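Local coordinates for flavin reductase domain protein (Arthrobacter sp., PDB 2QCK) that probably binds FMN and acts as a flavin reductase, an oxidoreductase that transfers electrons to flavin, at residues A[56-60]-A[127-131]; A[35-39]-A[62-67]; A[22-27]-A[38-43]. All coordinates share one frame. Residue numbers count along the deposited sequence, not the author numbering.

Interaction 1: residues A[56-60]-A[127-131]; sequences NMARS and SFENN
In this flavin reductase-like domain, of the FMN-binding split-barrel type, the end of strand 51-58 meets the turn that joins hairpin strands 116-127 and 131-143. Met57 and Ala58 are extended; the chain then leaves the strand as Arg59 and Ser60 adopt helical-type angles (-72/-9 and -94/-1). In the turn, Glu129 (-65/-48) and Asn130 (-126/-2) reverse the backbone, and Phe128 N donates to Asn131 O at 2.8 Å. The register is set by one antiparallel, non-hydrogen-bonded pair, Ala58 with Asn131, whose CA atoms lie 4.2 Å apart with both side chains on the same face.

Asn130 O is the busiest acceptor. It takes a nearly straight hydrogen bond from Arg59 N (2.7 Å, 168°), another from a water at 2.7 Å that also bonds Ser60 OG at 2.8 Å, and a CA-H...O contact from Ala58 CA at 3.4 Å. Met57 O receives a similar contact from Asn131 CA at 3.2 Å.

The Arg59 side chain (m, t, p for chi1 to chi3) reaches across the turn, its CD 3.6 Å from Phe128 O. The carboxylate of Glu129 turns instead to a salt bridge with Arg52 of the second subunit, and Asn56 ND2 donates to Thr54 OG1 and Ser45 O of that subunit, so this surface contact borders the dimer interface. A second direct hydrogen bond joins the two segments at the edge of the guanidinium, where Arg59 NH1 donates to Glu129 O at 2.8 Å with an angle of 138°.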
loop_
_atom_site.group_PDB
_atom_site.type_symbol
_atom_site.label_atom_id
_atom_site.label_comp_id
_atom_site.label_asym_id
_atom_site.label_seq_id
_atom_site.Cartn_x
_atom_site.Cartn_y
_atom_site.Cartn_z
ATOM N N ASN A 56 -6.023 3.577 3.752
ATOM C CA ASN A 56 -6.167 3.982 5.127
ATOM C C ASN A 56 -6.137 5.506 5.233
ATOM O O ASN A 56 -5.472 6.195 4.431
ATOM C CB ASN A 56 -5.062 3.370 5.991
ATOM C CG ASN A 56 -5.023 1.840 5.928
ATOM O OD1 ASN A 56 -6.042 1.192 5.690
ATOM N ND2 ASN A 56 -3.830 1.253 6.111
HETATM N N MSE A 57 -6.861 6.040 6.215
HETATM C CA MSE A 57 -6.768 7.462 6.492
HETATM C C MSE A 57 -7.076 7.763 7.921
HETATM O O MSE A 57 -7.641 6.936 8.626
HETATM C CB MSE A 57 -7.752 8.204 5.603
HETATM C CG MSE A 57 -9.190 7.969 5.940
HETATM SE SE MSE A 57 -10.347 8.934 4.706
HETATM C CE MSE A 57 -9.918 10.800 5.029
ATOM N N ALA A 58 -6.743 9.001 8.304
ATOM C CA ALA A 58 -6.867 9.487 9.646
ATOM C C ALA A 58 -8.277 10.073 9.758
ATOM O O ALA A 58 -8.727 10.821 8.869
ATOM C CB ALA A 58 -5.838 10.599 9.892
ATOM N N ARG A 59 -8.933 9.812 10.884
ATOM C CA ARG A 59 -10.267 10.389 11.132
ATOM C C ARG A 59 -10.181 11.858 11.413
ATOM O O ARG A 59 -11.199 12.561 11.381
ATOM C CB ARG A 59 -11.001 9.661 12.258
ATOM C CG ARG A 59 -11.377 8.238 11.891
ATOM C CD ARG A 59 -12.199 7.538 13.001
ATOM N NE ARG A 59 -13.378 8.334 13.359
ATOM C CZ ARG A 59 -13.552 8.970 14.508
ATOM N NH1 ARG A 59 -12.644 8.885 15.481
ATOM N NH2 ARG A 59 -14.661 9.693 14.696
ATOM N N SER A 60 -8.962 12.357 11.590
ATOM C CA SER A 60 -8.736 13.805 11.733
ATOM C C SER A 60 -8.395 14.462 10.409
ATOM O O SER A 60 -8.208 15.632 10.374
ATOM C CB SER A 60 -7.601 14.067 12.710
ATOM O OG SER A 60 -6.433 13.370 12.295
ATOM N N SER A 127 -13.456 1.514 11.278
ATOM C CA SER A 127 -12.929 2.653 11.999
ATOM C C SER A 127 -12.403 2.275 13.342
ATOM O O SER A 127 -13.098 1.662 14.158
ATOM C CB SER A 127 -13.964 3.766 12.122
ATOM O OG SER A 127 -14.292 4.220 10.835
ATOM N N PHE A 128 -11.158 2.664 13.570
ATOM C CA PHE A 128 -10.557 2.554 14.872
ATOM C C PHE A 128 -10.658 3.926 15.553
ATOM O O PHE A 128 -11.503 4.779 15.184
ATOM C CB PHE A 128 -9.126 1.981 14.740
ATOM C CG PHE A 128 -9.095 0.584 14.151
ATOM C CD1 PHE A 128 -9.158 0.392 12.782
ATOM C CD2 PHE A 128 -9.103 -0.531 14.978
ATOM C CE1 PHE A 128 -9.201 -0.885 12.240
ATOM C CE2 PHE A 128 -9.135 -1.818 14.442
ATOM C CZ PHE A 128 -9.202 -1.985 13.066
ATOM N N GLU A 129 -9.818 4.166 16.543
ATOM C CA GLU A 129 -9.924 5.414 17.303
ATOM C C GLU A 129 -9.612 6.619 16.437
ATOM O O GLU A 129 -10.312 7.604 16.463
ATOM C CB GLU A 129 -8.951 5.413 18.468
ATOM C CG GLU A 129 -9.018 4.174 19.364
ATOM C CD GLU A 129 -8.168 3.018 18.861
ATOM O OE1 GLU A 129 -7.895 2.999 17.665
ATOM O OE2 GLU A 129 -7.779 2.152 19.664
ATOM N N ASN A 130 -8.519 6.572 15.694
ATOM C CA ASN A 130 -8.122 7.745 14.948
ATOM C C ASN A 130 -7.908 7.502 13.494
ATOM O O ASN A 130 -7.543 8.432 12.761
ATOM C CB ASN A 130 -6.837 8.271 15.529
ATOM C CG ASN A 130 -6.984 8.683 16.976
ATOM O OD1 ASN A 130 -7.712 9.625 17.269
ATOM N ND2 ASN A 130 -6.285 7.994 17.884
ATOM N N ASN A 131 -8.059 6.251 13.052
ATOM C CA ASN A 131 -7.864 5.956 11.652
ATOM C C ASN A 131 -8.863 4.936 11.191
ATOM O O ASN A 131 -9.471 4.254 12.010
ATOM C CB ASN A 131 -6.455 5.399 11.421
ATOM C CG ASN A 131 -5.362 6.337 11.959
ATOM O OD1 ASN A 131 -4.792 7.135 11.224
ATOM N ND2 ASN A 131 -5.141 6.294 13.241
HETATM O O HOH W 1 -6.602 10.884 13.493
#

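Interaction 2: residues A[35-39]-A[62-67]; sequences PYGFT and SSWPAI. With PO4 (phosphate ion), chain B.
Residues 35-39 run as an extended strand, with Gly37 almost fully stretched (-172/162), while 62-67 turn from a loop into the first turn of helix 64-69, closed by Ile67 N to Ser63 O at 3.1 Å. The backbones come nearest at Tyr36 and Ser63, whose CA atoms are 6.0 Å apart, and no hydrogen bond crosses between them.

Tyr36 and Phe38 both direct CA-to-CB toward the helix start, with Ser63 between them. Tyr36 (m, chi2 79°) lays one ring face over Ala66: the CB of Ala66 sits 4.3 Å from the centroid of the Tyr36 ring, 27° off its normal, a CH-pi contact. Ser62 O approaches Tyr36 CE2 at 3.6 Å. Phe38 takes the p rotamer, bringing its CD1 to 3.5 Å from Ser63 OG and its CE1 to 4.1 Å from Ile67 CG1. The CA-to-CB bond of Trp64 points away from the strand, and its NE1 gives a weak hydrogen bond to phosphate O3 at 2.8 Å.

This is helix-on-sheet packing. Ala66 also rests on Val29 and Tyr31 of strand 22-31, Ile67 on Met57 of strand 51-58 and Ile122 of strand 116-127, and Phe38 on Phe55 and Met57 of strand 51-58.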
loop_
_atom_site.group_PDB
_atom_site.type_symbol
_atom_site.label_atom_id
_atom_site.label_comp_id
_atom_site.label_asym_id
_atom_site.label_seq_id
_atom_site.Cartn_x
_atom_site.Cartn_y
_atom_site.Cartn_z
ATOM N N PRO A 35 -15.914 19.840 -3.322
ATOM C CA PRO A 35 -14.902 18.825 -3.565
ATOM C C PRO A 35 -13.877 18.742 -2.459
ATOM O O PRO A 35 -13.423 19.754 -1.942
ATOM C CB PRO A 35 -14.227 19.279 -4.854
ATOM C CG PRO A 35 -14.377 20.759 -4.870
ATOM C CD PRO A 35 -15.710 21.025 -4.181
ATOM N N TYR A 36 -13.536 17.522 -2.099
ATOM C CA TYR A 36 -12.472 17.243 -1.159
ATOM C C TYR A 36 -11.560 16.243 -1.817
ATOM O O TYR A 36 -12.002 15.476 -2.663
ATOM C CB TYR A 36 -13.026 16.611 0.094
ATOM C CG TYR A 36 -13.761 17.554 0.978
ATOM C CD1 TYR A 36 -15.051 17.913 0.695
ATOM C CD2 TYR A 36 -13.165 18.075 2.096
ATOM C CE1 TYR A 36 -15.744 18.775 1.495
ATOM C CE2 TYR A 36 -13.838 18.923 2.909
ATOM C CZ TYR A 36 -15.124 19.282 2.602
ATOM O OH TYR A 36 -15.799 20.153 3.428
ATOM N N GLY A 37 -10.293 16.208 -1.404
ATOM C CA GLY A 37 -9.378 15.192 -1.929
ATOM C C GLY A 37 -8.073 15.221 -1.194
ATOM O O GLY A 37 -7.759 16.190 -0.532
ATOM N N PHE A 38 -7.294 14.156 -1.303
ATOM C CA PHE A 38 -6.076 14.109 -0.535
ATOM C C PHE A 38 -5.095 13.102 -1.142
ATOM O O PHE A 38 -5.498 12.119 -1.743
ATOM C CB PHE A 38 -6.420 13.787 0.931
ATOM C CG PHE A 38 -7.253 12.557 1.095
ATOM C CD1 PHE A 38 -8.655 12.602 0.947
ATOM C CD2 PHE A 38 -6.656 11.339 1.329
ATOM C CE1 PHE A 38 -9.437 11.459 1.068
ATOM C CE2 PHE A 38 -7.427 10.190 1.431
ATOM C CZ PHE A 38 -8.838 10.274 1.325
ATOM N N THR A 39 -3.809 13.397 -1.025
ATOM C CA THR A 39 -2.747 12.523 -1.488
ATOM C C THR A 39 -2.721 11.362 -0.530
ATOM O O THR A 39 -2.895 11.555 0.649
ATOM C CB THR A 39 -1.389 13.314 -1.519
ATOM O OG1 THR A 39 -1.512 14.337 -2.493
ATOM C CG2 THR A 39 -0.130 12.460 -1.877
ATOM N N SER A 62 -8.978 16.434 7.124
ATOM C CA SER A 62 -10.011 17.401 6.717
ATOM C C SER A 62 -11.014 16.742 5.761
ATOM O O SER A 62 -12.098 17.243 5.530
ATOM C CB SER A 62 -9.337 18.618 6.046
ATOM O OG SER A 62 -8.597 18.208 4.913
ATOM N N SER A 63 -10.656 15.608 5.199
ATOM C CA SER A 63 -11.545 14.920 4.288
ATOM C C SER A 63 -12.298 13.755 4.939
ATOM O O SER A 63 -13.026 13.039 4.237
ATOM C CB SER A 63 -10.731 14.364 3.121
ATOM O OG SER A 63 -10.067 15.409 2.441
ATOM N N TRP A 64 -12.134 13.515 6.235
ATOM C CA TRP A 64 -12.795 12.332 6.847
ATOM C C TRP A 64 -14.347 12.428 6.799
ATOM O O TRP A 64 -15.022 11.463 6.410
ATOM C CB TRP A 64 -12.277 12.067 8.274
ATOM C CG TRP A 64 -13.121 11.065 8.974
ATOM C CD1 TRP A 64 -14.027 11.299 9.975
ATOM C CD2 TRP A 64 -13.246 9.684 8.632
ATOM N NE1 TRP A 64 -14.665 10.123 10.321
ATOM C CE2 TRP A 64 -14.209 9.115 9.510
ATOM C CE3 TRP A 64 -12.603 8.857 7.710
ATOM C CZ2 TRP A 64 -14.549 7.788 9.471
ATOM C CZ3 TRP A 64 -12.970 7.530 7.665
ATOM C CH2 TRP A 64 -13.930 7.009 8.544
ATOM N N PRO A 65 -14.915 13.576 7.165
ATOM C CA PRO A 65 -16.336 13.679 7.107
ATOM C C PRO A 65 -16.879 13.446 5.712
ATOM O O PRO A 65 -17.942 12.864 5.595
ATOM C CB PRO A 65 -16.606 15.107 7.593
ATOM C CG PRO A 65 -15.470 15.381 8.494
ATOM C CD PRO A 65 -14.325 14.802 7.723
ATOM N N ALA A 66 -16.166 13.885 4.672
ATOM C CA ALA A 66 -16.599 13.655 3.274
ATOM C C ALA A 66 -16.637 12.159 3.008
ATOM O O ALA A 66 -17.628 11.623 2.489
ATOM C CB ALA A 66 -15.664 14.333 2.268
ATOM N N ILE A 67 -15.588 11.479 3.448
ATOM C CA ILE A 67 -15.479 10.024 3.265
ATOM C C ILE A 67 -16.490 9.214 4.103
ATOM O O ILE A 67 -17.053 8.197 3.633
ATOM C CB ILE A 67 -14.007 9.573 3.544
ATOM C CG1 ILE A 67 -13.045 10.193 2.508
ATOM C CG2 ILE A 67 -13.863 8.060 3.466
ATOM C CD1 ILE A 67 -13.097 9.584 1.108
HETATM P P PO4 B . -17.995 9.422 11.838
HETATM O O1 PO4 B . -19.071 8.808 10.975
HETATM O O2 PO4 B . -17.013 8.358 12.297
HETATM O O3 PO4 B . -17.351 10.459 10.960
HETATM O O4 PO4 B . -18.557 10.121 13.061
#

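Interaction 3: residues A[22-27]-A[38-43]; sequences AGVAII and FTATSV
At the apolar centre the ring of Phe38 (p, chi2 -83°) lies against Ile27: the CB of Ile27 stands 3.9 Å from the centroid of the Phe38 ring, 23° off its normal, a CH-pi contact, and 3.6 Å from Phe38 CZ. Ala25 and Ala40 share this face, and Val43 (t) folds back so that its CG2 lies 3.9 Å from Ala25 CB. Ile26 and Thr39 occupy the other face, where Val24 CG1 meets Thr39 CG2 at 3.5 Å.

The backbones form an antiparallel beta hairpin, strand 25-27 against strand 38-40, at 139° and 4.5 Å between axes. Ala25 with Ala40 and Ile27 with Phe38 are hydrogen-bonded pairs: Ala25 N to Ala40 O is 3.0 Å, Ala40 N to Ala25 O 2.9 Å, Ile27 N to Phe38 O 2.9 Å and Phe38 N to Ile27 O 2.8 Å. Ile26 with Thr39 is the non-hydrogen-bonded pair between, CA atoms 4.3 Å apart.

Toward residues 41-43 the ladder gives way to a water, which donates to Gly23 O (3.1 Å) and Ala40 O (2.8 Å) and accepts from Val43 N (3.1 Å). The chain thus leaves the ladder after Ala40 with one water satisfying Gly23 O and Val43 N and giving Ala40 O a second partner.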
loop_
_atom_site.group_PDB
_atom_site.type_symbol
_atom_site.label_atom_id
_atom_site.label_comp_id
_atom_site.label_asym_id
_atom_site.label_seq_id
_atom_site.Cartn_x
_atom_site.Cartn_y
_atom_site.Cartn_z
ATOM N N ALA A 22 6.494 3.755 -1.278
ATOM C CA ALA A 22 5.097 3.628 -1.650
ATOM C C ALA A 22 4.802 4.403 -2.931
ATOM O O ALA A 22 5.471 5.379 -3.209
ATOM C CB ALA A 22 4.229 4.143 -0.507
ATOM N N GLY A 23 3.817 3.962 -3.695
ATOM C CA GLY A 23 3.325 4.749 -4.800
ATOM C C GLY A 23 2.396 5.822 -4.320
ATOM O O GLY A 23 1.845 5.707 -3.253
ATOM N N VAL A 24 2.157 6.837 -5.151
ATOM C CA VAL A 24 1.385 8.009 -4.736
ATOM C C VAL A 24 0.132 8.071 -5.602
ATOM O O VAL A 24 0.241 8.024 -6.825
ATOM C CB VAL A 24 2.242 9.314 -4.831
ATOM C CG1 VAL A 24 1.463 10.551 -4.304
ATOM C CG2 VAL A 24 3.569 9.130 -4.065
ATOM N N ALA A 25 -1.040 8.119 -4.950
ATOM C CA ALA A 25 -2.330 8.333 -5.601
ATOM C C ALA A 25 -3.019 9.541 -4.946
ATOM O O ALA A 25 -2.562 10.005 -3.929
ATOM C CB ALA A 25 -3.216 7.051 -5.472
ATOM N N ILE A 26 -4.096 10.058 -5.549
ATOM C CA ILE A 26 -4.958 11.055 -4.917
ATOM C C ILE A 26 -6.416 10.598 -4.931
ATOM O O ILE A 26 -6.934 10.092 -5.969
ATOM C CB ILE A 26 -4.879 12.480 -5.552
ATOM C CG1 ILE A 26 -3.453 13.042 -5.431
ATOM C CG2 ILE A 26 -5.894 13.345 -4.837
ATOM C CD1 ILE A 26 -3.088 14.167 -6.407
ATOM N N ILE A 27 -7.062 10.738 -3.770
ATOM C CA ILE A 27 -8.477 10.350 -3.584
ATOM C C ILE A 27 -9.274 11.622 -3.619
ATOM O O ILE A 27 -8.860 12.589 -3.019
ATOM C CB ILE A 27 -8.703 9.656 -2.226
ATOM C CG1 ILE A 27 -7.939 8.347 -2.190
ATOM C CG2 ILE A 27 -10.237 9.411 -1.936
ATOM C CD1 ILE A 27 -8.618 7.221 -2.935
ATOM N N PHE A 38 -7.294 14.156 -1.303
ATOM C CA PHE A 38 -6.076 14.109 -0.535
ATOM C C PHE A 38 -5.095 13.102 -1.142
ATOM O O PHE A 38 -5.498 12.119 -1.743
ATOM C CB PHE A 38 -6.420 13.787 0.931
ATOM C CG PHE A 38 -7.253 12.557 1.095
ATOM C CD1 PHE A 38 -8.655 12.602 0.947
ATOM C CD2 PHE A 38 -6.656 11.339 1.329
ATOM C CE1 PHE A 38 -9.437 11.459 1.068
ATOM C CE2 PHE A 38 -7.427 10.190 1.431
ATOM C CZ PHE A 38 -8.838 10.274 1.325
ATOM N N THR A 39 -3.809 13.397 -1.025
ATOM C CA THR A 39 -2.747 12.523 -1.488
ATOM C C THR A 39 -2.721 11.362 -0.530
ATOM O O THR A 39 -2.895 11.555 0.649
ATOM C CB THR A 39 -1.389 13.314 -1.519
ATOM O OG1 THR A 39 -1.512 14.337 -2.493
ATOM C CG2 THR A 39 -0.130 12.460 -1.877
ATOM N N ALA A 40 -2.404 10.170 -1.035
ATOM C CA ALA A 40 -2.436 8.952 -0.273
ATOM C C ALA A 40 -1.321 8.016 -0.745
ATOM O O ALA A 40 -1.036 7.901 -1.923
ATOM C CB ALA A 40 -3.772 8.255 -0.446
ATOM N N THR A 41 -0.650 7.399 0.202
ATOM C CA THR A 41 0.339 6.365 -0.110
ATOM C C THR A 41 -0.112 4.942 0.247
ATOM O O THR A 41 0.677 3.999 0.120
ATOM C CB THR A 41 1.659 6.665 0.617
ATOM O OG1 THR A 41 1.381 7.002 1.979
ATOM C CG2 THR A 41 2.384 7.863 -0.033
ATOM N N SER A 42 -1.360 4.741 0.644
ATOM C CA SER A 42 -1.796 3.400 1.087
ATOM C C SER A 42 -2.739 2.667 0.150
ATOM O O SER A 42 -3.256 1.593 0.477
ATOM C CB SER A 42 -2.434 3.497 2.468
ATOM O OG SER A 42 -3.524 4.408 2.494
ATOM N N VAL A 43 -2.959 3.218 -1.022
ATOM C CA VAL A 43 -3.935 2.667 -1.924
ATOM C C VAL A 43 -3.335 1.333 -2.363
ATOM O O VAL A 43 -2.158 1.311 -2.701
ATOM C CB VAL A 43 -4.181 3.592 -3.140
ATOM C CG1 VAL A 43 -4.942 2.871 -4.204
ATOM C CG2 VAL A 43 -4.948 4.896 -2.711
HETATM O O HOH W 2 -1.186 5.145 -2.620
#

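Strand 34-40 ties interactions 2 and 3 together: Phe38 packs on Ile27 and on Ser63 and Ile67, and Ile67 CD1 reaches Ile27 CG2 at 4.2 Å. Met57 connects interaction 1 to both, its SE 3.7 Å from Ile67 CG1 and its CE 3.9 Å from Phe38 CZ. Asn56 N lies 2.9 Å from Ser42 OG, a probable hydrogen bond between interactions 1 and 3 (centres 16 Å apart). Arg59 of interaction 1 and Trp64 of interaction 2 (centres 12 Å apart) reach a phosphate, probably left from crystallisation, from the same side, Arg59 by a long, weak ion pair (nearest atoms about 4 Å apart), Trp64 by a weak hydrogen bond. Interactions 1 and 3 touch the second subunit.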